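Local atomic coordinates of peptidase M16 inactive domain family protein (Pseudomonas fluorescens, PDB entry 3GWB), a protein that is of unproven activity but has the fold of M16-family peptidases, a group generally assigned metal-dependent protein hydrolysis. Residues Arg284-Val289 / Leu329-Val333; Glu154-Leu159 / Met413-Ser417; Met62-Ala68 / Pro122-Ser128; Met35-Arg39 / Asn365-Gly370. All coordinates share one frame; numbering follows the deposited sequence.

Overall arrangement
From the N terminus, strand 35-42 of the first mixed sheet opens interaction 4, which closes only at helix 365-377. Inside this span lies interaction 3, joining segment 62-68 to the start of helix 126-143. Interaction 2 then opens on helix 147-160 and closes on strand 414-419, so it crosses interaction 4. Interaction 1, pairing helices 284-292 and 323-340, falls within both long spans. The crossing reflects an exchange: an early helix lies on the second sheet, a late one on the first. Interactions 1 and 2 touch through Gln331 and Ile415; interactions 3 and 4 are about 11 Å apart at their nearest atoms.

Interaction 1 (Arg284-Val289 / Leu329-Val333); sequences RLMSEV and LVQDV
Val333 packs against Arg284, Leu285 and Glu288 where helices 284-292 and 323-340 lie side by side on one face of the second mixed sheet, an alpha/beta layer of the M16 fold. The short helical segments run 136° apart in direction, with their axes 10.3 Å from each other at closest approach. Each methyl of Val333 has its own neighbours. CG1 rests on the aliphatic CG of Arg284 at 3.7 Å and also meets Leu285 CD2, while CG2 lies 3.9 Å from Glu288 CG, so that the bases of two charged side chains flank the valine. Deeper toward the sheet, Leu285 lies nearly perpendicular to Val330, its CD2 being 4.0 Å from Val330 CG1. One turn further, Val289 CG2 reaches Leu329 CD2 at 4.0 Å, the two side chains running antiparallel alongside each other; the same methyl also touches Val330 CG2.

Behind these methyls the sheet forms the next shell: Leu285 and Val289 both touch Val299, and Leu285 and Val330 both touch Ile314. On the polar side, the bends of the Arg284 chain at chi2 (66°) and chi3 (73°) swing the guanidinium to where NH1 meets a water and NH2 forms a salt bridge with Glu346, while Glu288 pairs with Lys292. That water lies at the guanidinium edge, in its plane, accepting from Arg284 NH1 at 2.7 Å and donating to Val333 O at 3.0 Å.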
# COMPACT_ATOMS: atom_id res chain seq x y z
N ARG A 284 23.24 -5.36 -14.90
CA ARG A 284 23.49 -5.94 -16.22
C ARG A 284 22.20 -5.97 -17.04
O ARG A 284 22.17 -5.53 -18.19
CB ARG A 284 24.05 -7.36 -16.06
CG ARG A 284 24.71 -7.95 -17.30
CD ARG A 284 26.00 -7.20 -17.70
NE ARG A 284 27.15 -7.43 -16.82
CZ ARG A 284 27.93 -8.51 -16.85
NH1 ARG A 284 27.70 -9.49 -17.72
NH2 ARG A 284 28.97 -8.59 -16.04
N LEU A 285 21.13 -6.48 -16.44
CA LEU A 285 19.85 -6.58 -17.11
C LEU A 285 19.23 -5.23 -17.48
O LEU A 285 18.75 -5.05 -18.60
CB LEU A 285 18.86 -7.40 -16.27
CG LEU A 285 19.12 -8.91 -16.20
CD1 LEU A 285 18.24 -9.53 -15.14
CD2 LEU A 285 18.83 -9.55 -17.56
N MSE A 286 19.23 -4.27 -16.56
CA MSE A 286 18.65 -2.96 -16.88
C MSE A 286 19.48 -2.23 -17.93
O MSE A 286 18.95 -1.51 -18.77
CB MSE A 286 18.53 -2.10 -15.62
CG MSE A 286 17.30 -2.42 -14.79
SE MSE A 286 15.79 -1.87 -15.61
CE MSE A 286 15.60 -0.30 -14.82
N SER A 287 20.79 -2.43 -17.88
CA SER A 287 21.69 -1.79 -18.82
C SER A 287 21.47 -2.30 -20.25
O SER A 287 21.31 -1.51 -21.18
CB SER A 287 23.14 -2.04 -18.41
OG SER A 287 24.03 -1.62 -19.42
N GLU A 288 21.43 -3.62 -20.42
CA GLU A 288 21.25 -4.23 -21.73
C GLU A 288 19.84 -4.10 -22.31
O GLU A 288 19.68 -3.74 -23.48
CB GLU A 288 21.61 -5.71 -21.68
CG GLU A 288 23.05 -6.00 -21.25
CD GLU A 288 24.07 -5.38 -22.19
OE1 GLU A 288 23.92 -5.54 -23.43
OE2 GLU A 288 25.03 -4.75 -21.70
N VAL A 289 18.83 -4.39 -21.51
CA VAL A 289 17.45 -4.34 -21.99
C VAL A 289 16.81 -2.96 -22.02
O VAL A 289 16.12 -2.61 -22.98
CB VAL A 289 16.54 -5.28 -21.16
CG1 VAL A 289 15.16 -5.37 -21.82
CG2 VAL A 289 17.17 -6.67 -21.05
N LEU A 329 17.33 -12.18 -25.58
CA LEU A 329 18.34 -11.25 -25.06
C LEU A 329 18.59 -11.49 -23.57
O LEU A 329 19.73 -11.63 -23.15
CB LEU A 329 17.89 -9.80 -25.28
CG LEU A 329 18.71 -8.68 -24.62
CD1 LEU A 329 20.12 -8.67 -25.18
CD2 LEU A 329 18.03 -7.33 -24.85
N VAL A 330 17.51 -11.53 -22.79
CA VAL A 330 17.64 -11.75 -21.35
C VAL A 330 18.38 -13.05 -21.08
O VAL A 330 19.27 -13.11 -20.23
CB VAL A 330 16.26 -11.79 -20.67
CG1 VAL A 330 16.40 -12.26 -19.23
CG2 VAL A 330 15.63 -10.41 -20.70
N GLN A 331 18.01 -14.10 -21.80
CA GLN A 331 18.66 -15.40 -21.63
C GLN A 331 20.15 -15.31 -21.96
O GLN A 331 20.98 -15.85 -21.24
CB GLN A 331 18.00 -16.46 -22.52
CG GLN A 331 16.59 -16.83 -22.07
CD GLN A 331 15.97 -17.90 -22.95
OE1 GLN A 331 15.75 -17.69 -24.15
NE2 GLN A 331 15.68 -19.06 -22.36
N ASP A 332 20.49 -14.61 -23.05
CA ASP A 332 21.88 -14.45 -23.45
C ASP A 332 22.63 -13.65 -22.40
O ASP A 332 23.76 -13.98 -22.05
CB ASP A 332 22.00 -13.73 -24.80
CG ASP A 332 21.30 -14.47 -25.92
OD1 ASP A 332 21.51 -15.70 -26.05
OD2 ASP A 332 20.56 -13.82 -26.69
N VAL A 333 22.01 -12.59 -21.90
CA VAL A 333 22.63 -11.77 -20.87
C VAL A 333 22.87 -12.62 -19.63
O VAL A 333 23.90 -12.49 -18.96
CB VAL A 333 21.73 -10.58 -20.49
CG1 VAL A 333 22.28 -9.90 -19.24
CG2 VAL A 333 21.66 -9.60 -21.64
O HOH W 1 25.82 -10.29 -19.42

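Interaction 2 (Glu154-Leu159 / Met413-Ser417); sequences ELMKRL and MVIVS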
# COMPACT_ATOMS: atom_id res chain seq x y z
N GLU A 154 1.32 -19.78 -12.50
CA GLU A 154 1.68 -20.92 -13.35
C GLU A 154 3.15 -21.27 -13.20
O GLU A 154 3.51 -22.45 -13.16
CB GLU A 154 1.37 -20.58 -14.82
CG GLU A 154 1.88 -21.60 -15.85
CD GLU A 154 1.26 -22.98 -15.68
OE1 GLU A 154 0.11 -23.07 -15.20
OE2 GLU A 154 1.92 -23.98 -16.05
N LEU A 155 4.01 -20.26 -13.11
CA LEU A 155 5.44 -20.49 -12.97
C LEU A 155 5.75 -21.23 -11.67
O LEU A 155 6.57 -22.15 -11.65
CB LEU A 155 6.21 -19.16 -13.01
CG LEU A 155 7.73 -19.23 -12.90
CD1 LEU A 155 8.29 -20.18 -13.93
CD2 LEU A 155 8.32 -17.84 -13.08
N MSE A 156 5.08 -20.84 -10.59
CA MSE A 156 5.30 -21.50 -9.31
C MSE A 156 4.80 -22.94 -9.35
O MSE A 156 5.31 -23.80 -8.64
CB MSE A 156 4.61 -20.73 -8.18
CG MSE A 156 5.33 -19.44 -7.77
SE MSE A 156 7.05 -19.69 -7.19
CE MSE A 156 6.77 -20.07 -5.45
N LYS A 157 3.81 -23.22 -10.20
CA LYS A 157 3.29 -24.58 -10.33
C LYS A 157 4.31 -25.48 -11.03
O LYS A 157 4.56 -26.61 -10.60
CB LYS A 157 1.99 -24.60 -11.14
CG LYS A 157 0.83 -23.83 -10.51
CD LYS A 157 -0.41 -23.89 -11.40
CE LYS A 157 -1.52 -23.00 -10.87
NZ LYS A 157 -2.68 -22.95 -11.80
N ARG A 158 4.88 -24.98 -12.12
CA ARG A 158 5.86 -25.73 -12.90
C ARG A 158 7.15 -25.96 -12.10
O ARG A 158 7.79 -27.00 -12.22
CB ARG A 158 6.19 -24.98 -14.19
CG ARG A 158 5.08 -25.04 -15.25
CD ARG A 158 5.26 -23.95 -16.29
NE ARG A 158 4.24 -24.02 -17.33
CZ ARG A 158 4.33 -24.78 -18.42
NH1 ARG A 158 5.41 -25.53 -18.60
NH2 ARG A 158 3.35 -24.80 -19.31
N LEU A 159 7.50 -24.97 -11.28
CA LEU A 159 8.71 -25.02 -10.47
C LEU A 159 8.64 -26.00 -9.30
O LEU A 159 9.59 -26.76 -9.06
CB LEU A 159 9.00 -23.62 -9.93
CG LEU A 159 10.40 -23.00 -10.08
CD1 LEU A 159 10.73 -22.83 -11.55
CD2 LEU A 159 10.43 -21.64 -9.37
N MSE A 413 16.34 -23.37 -16.51
CA MSE A 413 15.31 -22.35 -16.47
C MSE A 413 13.94 -22.79 -16.96
O MSE A 413 13.80 -23.48 -17.97
CB MSE A 413 15.74 -21.11 -17.26
CG MSE A 413 16.65 -20.16 -16.48
SE MSE A 413 15.79 -19.23 -15.17
CE MSE A 413 16.66 -17.66 -15.27
N VAL A 414 12.93 -22.38 -16.19
CA VAL A 414 11.53 -22.65 -16.50
C VAL A 414 11.01 -21.28 -16.91
O VAL A 414 11.13 -20.31 -16.15
CB VAL A 414 10.77 -23.13 -15.26
CG1 VAL A 414 9.30 -23.34 -15.60
CG2 VAL A 414 11.38 -24.42 -14.75
N ILE A 415 10.45 -21.19 -18.10
CA ILE A 415 9.97 -19.92 -18.59
C ILE A 415 8.46 -19.89 -18.82
O ILE A 415 7.88 -20.82 -19.35
CB ILE A 415 10.69 -19.56 -19.88
CG1 ILE A 415 12.20 -19.64 -19.65
CG2 ILE A 415 10.28 -18.17 -20.35
CD1 ILE A 415 13.01 -19.58 -20.91
N VAL A 416 7.85 -18.79 -18.40
CA VAL A 416 6.42 -18.61 -18.56
C VAL A 416 6.12 -17.18 -18.97
O VAL A 416 6.51 -16.24 -18.28
CB VAL A 416 5.66 -18.92 -17.25
CG1 VAL A 416 4.17 -18.70 -17.44
CG2 VAL A 416 5.94 -20.35 -16.81
N SER A 417 5.45 -17.04 -20.10
CA SER A 417 5.08 -15.72 -20.61
C SER A 417 3.56 -15.62 -20.71
O SER A 417 2.88 -16.62 -20.92
CB SER A 417 5.70 -15.49 -21.98
OG SER A 417 5.29 -16.49 -22.89
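Leu155 and Leu159 of the helix supply the apolar part of this contact, meeting Val414 and Val416 of the strand. Leu155 has CG anti to its backbone N (chi1 -179°), which carries CD1 to the strand: it lies 3.7 Å from Val414 CG1 and 3.7 Å from Val416 CG2. One turn on, Leu159 CD1 packs 3.6 Å from Val414 CG2.

Mixed contacts come from charged residues lying along the helix flank. Arg158 runs extended from CG to NE across both valines, placing CB by Val414 CG1 and CD 3.7 Å from Val416 CG2. Glu154 adds its CG, at 4.0 Å from Val416 CG1.

The ionic component stays within the helix. Arg158 NE and Glu154 OE2 are 2.6 Å apart and form a salt bridge spanning one helical turn, although the N-H...O angle of 122° makes its hydrogen bond weak. No hydrogen bond links the two segments.

With segment axes 8.6 Å apart and directions differing by 158°, this is antiparallel helix-on-sheet packing. Ile415 points away to helix 323-340, so the strand is sandwiched between helices, as in an alpha/beta fold, with helix 147-160 lying against part of one face of the second sheet.

Interaction 3 (Met62-Ala68 / Pro122-Ser128); sequences MLNEGVA and PTFPADS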
# COMPACT_ATOMS: atom_id res chain seq x y z
N MSE A 62 -7.42 -12.94 10.31
CA MSE A 62 -8.49 -12.86 11.30
C MSE A 62 -8.06 -12.59 12.75
O MSE A 62 -8.90 -12.36 13.62
CB MSE A 62 -9.32 -14.15 11.26
CG MSE A 62 -10.13 -14.37 9.97
SE MSE A 62 -11.65 -13.41 9.93
CE MSE A 62 -12.53 -14.20 11.31
N LEU A 63 -6.75 -12.60 13.00
CA LEU A 63 -6.24 -12.38 14.36
C LEU A 63 -6.79 -11.14 15.04
O LEU A 63 -7.35 -11.22 16.13
CB LEU A 63 -4.71 -12.31 14.35
CG LEU A 63 -3.96 -13.54 13.82
CD1 LEU A 63 -2.46 -13.29 13.88
CD2 LEU A 63 -4.31 -14.77 14.65
N ASN A 64 -6.64 -9.99 14.39
CA ASN A 64 -7.11 -8.74 14.99
C ASN A 64 -8.53 -8.36 14.62
O ASN A 64 -8.90 -7.18 14.70
CB ASN A 64 -6.16 -7.59 14.63
CG ASN A 64 -6.32 -7.14 13.20
OD1 ASN A 64 -6.68 -7.92 12.33
ND2 ASN A 64 -6.04 -5.86 12.96
N GLU A 65 -9.33 -9.34 14.21
CA GLU A 65 -10.73 -9.10 13.86
C GLU A 65 -11.62 -9.21 15.08
O GLU A 65 -12.81 -8.89 15.02
CB GLU A 65 -11.21 -10.09 12.80
CG GLU A 65 -10.71 -9.81 11.40
CD GLU A 65 -11.14 -8.45 10.88
OE1 GLU A 65 -12.30 -8.05 11.09
OE2 GLU A 65 -10.30 -7.77 10.24
N GLY A 66 -11.06 -9.68 16.20
CA GLY A 66 -11.85 -9.81 17.41
C GLY A 66 -11.26 -10.66 18.52
O GLY A 66 -10.56 -11.64 18.27
N VAL A 67 -11.54 -10.26 19.75
CA VAL A 67 -11.11 -10.99 20.94
C VAL A 67 -12.31 -10.94 21.88
O VAL A 67 -13.29 -10.26 21.58
CB VAL A 67 -9.88 -10.34 21.62
CG1 VAL A 67 -8.70 -10.31 20.64
CG2 VAL A 67 -10.21 -8.95 22.11
N ALA A 68 -12.23 -11.65 23.00
CA ALA A 68 -13.32 -11.67 23.96
C ALA A 68 -13.87 -10.28 24.28
O ALA A 68 -13.15 -9.42 24.80
CB ALA A 68 -12.86 -12.35 25.26
N PRO A 122 -7.64 -15.21 19.62
CA PRO A 122 -8.57 -14.59 18.68
C PRO A 122 -9.93 -15.31 18.74
O PRO A 122 -9.97 -16.52 19.00
CB PRO A 122 -7.87 -14.76 17.34
CG PRO A 122 -7.16 -16.08 17.52
CD PRO A 122 -6.57 -15.93 18.90
N THR A 123 -11.01 -14.59 18.50
CA THR A 123 -12.35 -15.18 18.53
C THR A 123 -12.94 -15.52 17.17
O THR A 123 -13.99 -16.18 17.09
CB THR A 123 -13.35 -14.26 19.26
OG1 THR A 123 -13.33 -12.97 18.64
CG2 THR A 123 -12.98 -14.14 20.73
N PHE A 124 -12.28 -15.08 16.10
CA PHE A 124 -12.73 -15.33 14.73
C PHE A 124 -14.23 -15.07 14.57
O PHE A 124 -15.02 -16.01 14.43
CB PHE A 124 -12.43 -16.78 14.33
CG PHE A 124 -10.98 -17.17 14.50
CD1 PHE A 124 -10.00 -16.63 13.67
CD2 PHE A 124 -10.60 -18.06 15.50
CE1 PHE A 124 -8.66 -16.98 13.84
CE2 PHE A 124 -9.27 -18.42 15.67
CZ PHE A 124 -8.29 -17.88 14.84
N PRO A 125 -14.64 -13.80 14.60
CA PRO A 125 -16.06 -13.44 14.45
C PRO A 125 -16.61 -13.86 13.09
O PRO A 125 -15.96 -13.67 12.06
CB PRO A 125 -16.06 -11.92 14.62
CG PRO A 125 -14.85 -11.67 15.47
CD PRO A 125 -13.83 -12.60 14.87
N ALA A 126 -17.82 -14.41 13.10
CA ALA A 126 -18.47 -14.89 11.89
C ALA A 126 -18.65 -13.81 10.82
O ALA A 126 -18.48 -14.07 9.63
CB ALA A 126 -19.82 -15.51 12.25
N ASP A 127 -18.98 -12.60 11.24
CA ASP A 127 -19.20 -11.51 10.29
C ASP A 127 -17.89 -11.02 9.66
O ASP A 127 -17.90 -10.46 8.57
CB ASP A 127 -19.93 -10.36 10.98
CG ASP A 127 -19.08 -9.67 12.03
OD1 ASP A 127 -18.41 -10.37 12.82
OD2 ASP A 127 -19.10 -8.42 12.08
N SER A 128 -16.77 -11.24 10.35
CA SER A 128 -15.48 -10.83 9.82
C SER A 128 -15.02 -11.85 8.78
O SER A 128 -14.48 -11.48 7.74
CB SER A 128 -14.43 -10.73 10.93
OG SER A 128 -14.71 -9.64 11.80
O HOH W 2 -10.38 -12.94 15.67
O HOH W 3 -15.21 -7.94 14.34
O HOH W 4 -15.07 -10.76 19.23
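Thr123 N donates to Gly66 O at 3.0 Å with an N-H...O angle of 167°, the donor standing 44° out of the carbonyl plane, so the bond is straight at the hydrogen yet misses the oxygen lone pairs. A water beside it ties Met62 O, Gly66 O and Phe124 N together, donating to Gly66 O at 2.9 Å. The Gly66 backbone angles themselves call for glycine, and a CB there would run into Pro125 CG.

Among the side chains, Met62, present as selenomethionine, brings CB to the edge of the Phe124 ring, 3.5 Å from CD1. Its chain then bends to set CE 3.6 Å from Pro125 O, beside the start of helix 126-143. Pro125, the N-cap residue, places CG 3.5 Å from Glu65 O.

Glu65 folds back at chi2 (-60°), so that OE1 accepts from Ser128 OG at 3.0 Å on its anti side, while OE2 makes a salt bridge with Arg131. A second water donates both to Glu65 O and to Ser128 OG. With an alanine here, Arg131 would probably lose its charge mate and Ser128 OG its carboxylate acceptor, leaving that water as the hydroxyl's one remaining partner among those described.

The chemistry therefore pins segment 62-68 to the N-terminal part of helix 126-143 by a carboxylate shared between a hydroxyl and an arginine, supplemented by two waters that bridge further polar atoms of the two segments.

Interaction 4 (Met35-Arg39 / Asn365-Gly370); sequences MFDLR and NADIVG
Asp37 and Arg39 of strand 35-42 face Asn365, Ala366 and Val369 at the beginning of helix 365-377, a helix-on-sheet layer in which a helix from late in the chain covers the first mixed sheet. The segment axes approach to 8.2 Å and their directions differ by 26°. On the reverse face of the strand, Leu38 points to helix 105-120.

Val369 sits between the two charged residues: CG2 lies 3.7 Å from Arg39 CB, and CG1 4.1 Å from Asp37 CB. The Asp37 carboxylate is turned 88° from the Asn365 amide, and a water joins them. It donates to Asp37 OD2 at 2.6 Å and accepts from Asn365 ND2 at 3.1 Å. Asp37 OD1 comes within 3.0 Å of Ala366 N, but the angle is too poor for a hydrogen bond. Were the acid replaced by a leucine, this water would probably be left without its carboxylate acceptor, and its link from the strand to Asn365 would be lost.

Arg39 has CG anti to the backbone N (chi1 -171°) and continues extended past Val369 to Gly370. A water in the guanidinium plane accepts from Arg39 NE at 2.8 Å and donates to Gly370 O.

Between these two segments the polar links thus pass through water, with no direct hydrogen bond joining them, and the acidic group beside the first helical turn is likely to be favoured by the helix dipole.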
# COMPACT_ATOMS: atom_id res chain seq x y z
N MSE A 35 10.85 3.85 22.27
CA MSE A 35 9.90 2.92 21.68
C MSE A 35 10.59 1.60 21.39
O MSE A 35 11.79 1.47 21.56
CB MSE A 35 9.33 3.51 20.38
CG MSE A 35 10.34 4.19 19.47
SE MSE A 35 9.56 5.12 18.10
CE MSE A 35 8.03 5.68 18.89
N PHE A 36 9.81 0.61 20.96
CA PHE A 36 10.40 -0.68 20.65
C PHE A 36 9.53 -1.43 19.66
O PHE A 36 8.35 -1.09 19.46
CB PHE A 36 10.58 -1.51 21.93
CG PHE A 36 9.30 -2.02 22.51
CD1 PHE A 36 8.78 -3.25 22.11
CD2 PHE A 36 8.60 -1.28 23.45
CE1 PHE A 36 7.58 -3.72 22.63
CE2 PHE A 36 7.39 -1.73 23.97
CZ PHE A 36 6.88 -2.96 23.57
N ASP A 37 10.13 -2.43 19.03
CA ASP A 37 9.44 -3.26 18.06
C ASP A 37 9.45 -4.70 18.53
O ASP A 37 10.49 -5.23 18.90
CB ASP A 37 10.13 -3.18 16.70
CG ASP A 37 9.95 -1.84 16.03
OD1 ASP A 37 10.39 -1.69 14.87
OD2 ASP A 37 9.36 -0.94 16.66
N LEU A 38 8.26 -5.31 18.53
CA LEU A 38 8.09 -6.71 18.91
C LEU A 38 7.59 -7.41 17.65
O LEU A 38 6.61 -6.98 17.04
CB LEU A 38 7.06 -6.84 20.03
CG LEU A 38 6.58 -8.25 20.41
CD1 LEU A 38 7.76 -9.10 20.87
CD2 LEU A 38 5.53 -8.15 21.52
N ARG A 39 8.25 -8.49 17.27
CA ARG A 39 7.85 -9.22 16.08
C ARG A 39 7.79 -10.71 16.40
O ARG A 39 8.71 -11.26 17.01
CB ARG A 39 8.86 -8.95 14.96
CG ARG A 39 8.48 -9.47 13.57
CD ARG A 39 9.56 -9.06 12.57
NE ARG A 39 9.33 -9.57 11.21
CZ ARG A 39 8.45 -9.06 10.36
NH1 ARG A 39 7.70 -8.02 10.70
NH2 ARG A 39 8.33 -9.59 9.14
N ASN A 365 15.06 0.18 14.55
CA ASN A 365 14.53 -0.96 15.28
C ASN A 365 13.76 -1.90 14.34
O ASN A 365 13.89 -3.11 14.45
CB ASN A 365 13.62 -0.48 16.43
CG ASN A 365 14.39 0.29 17.50
OD1 ASN A 365 15.61 0.29 17.52
ND2 ASN A 365 13.66 0.95 18.39
N ALA A 366 12.99 -1.34 13.41
CA ALA A 366 12.20 -2.15 12.48
C ALA A 366 13.08 -3.01 11.57
O ALA A 366 12.76 -4.17 11.30
CB ALA A 366 11.30 -1.26 11.62
N ASP A 367 14.17 -2.43 11.08
CA ASP A 367 15.06 -3.18 10.21
C ASP A 367 15.75 -4.29 10.99
O ASP A 367 15.85 -5.42 10.53
CB ASP A 367 16.11 -2.26 9.57
CG ASP A 367 15.53 -1.40 8.46
OD1 ASP A 367 14.85 -1.95 7.56
OD2 ASP A 367 15.75 -0.17 8.49
N ILE A 368 16.23 -3.96 12.18
CA ILE A 368 16.91 -4.94 13.03
C ILE A 368 15.97 -6.07 13.43
O ILE A 368 16.29 -7.24 13.26
CB ILE A 368 17.49 -4.28 14.31
CG1 ILE A 368 18.48 -3.18 13.92
CG2 ILE A 368 18.18 -5.32 15.18
CD1 ILE A 368 19.67 -3.68 13.12
N VAL A 369 14.79 -5.71 13.93
CA VAL A 369 13.83 -6.73 14.36
C VAL A 369 13.48 -7.68 13.20
O VAL A 369 13.25 -8.88 13.42
CB VAL A 369 12.54 -6.07 14.92
CG1 VAL A 369 11.59 -5.66 13.78
CG2 VAL A 369 11.86 -7.03 15.90
N GLY A 370 13.46 -7.16 11.98
CA GLY A 370 13.18 -8.01 10.82
C GLY A 370 14.26 -9.07 10.63
O GLY A 370 13.97 -10.24 10.37
O HOH W 5 10.61 1.14 17.65
O HOH W 6 11.37 -11.27 10.49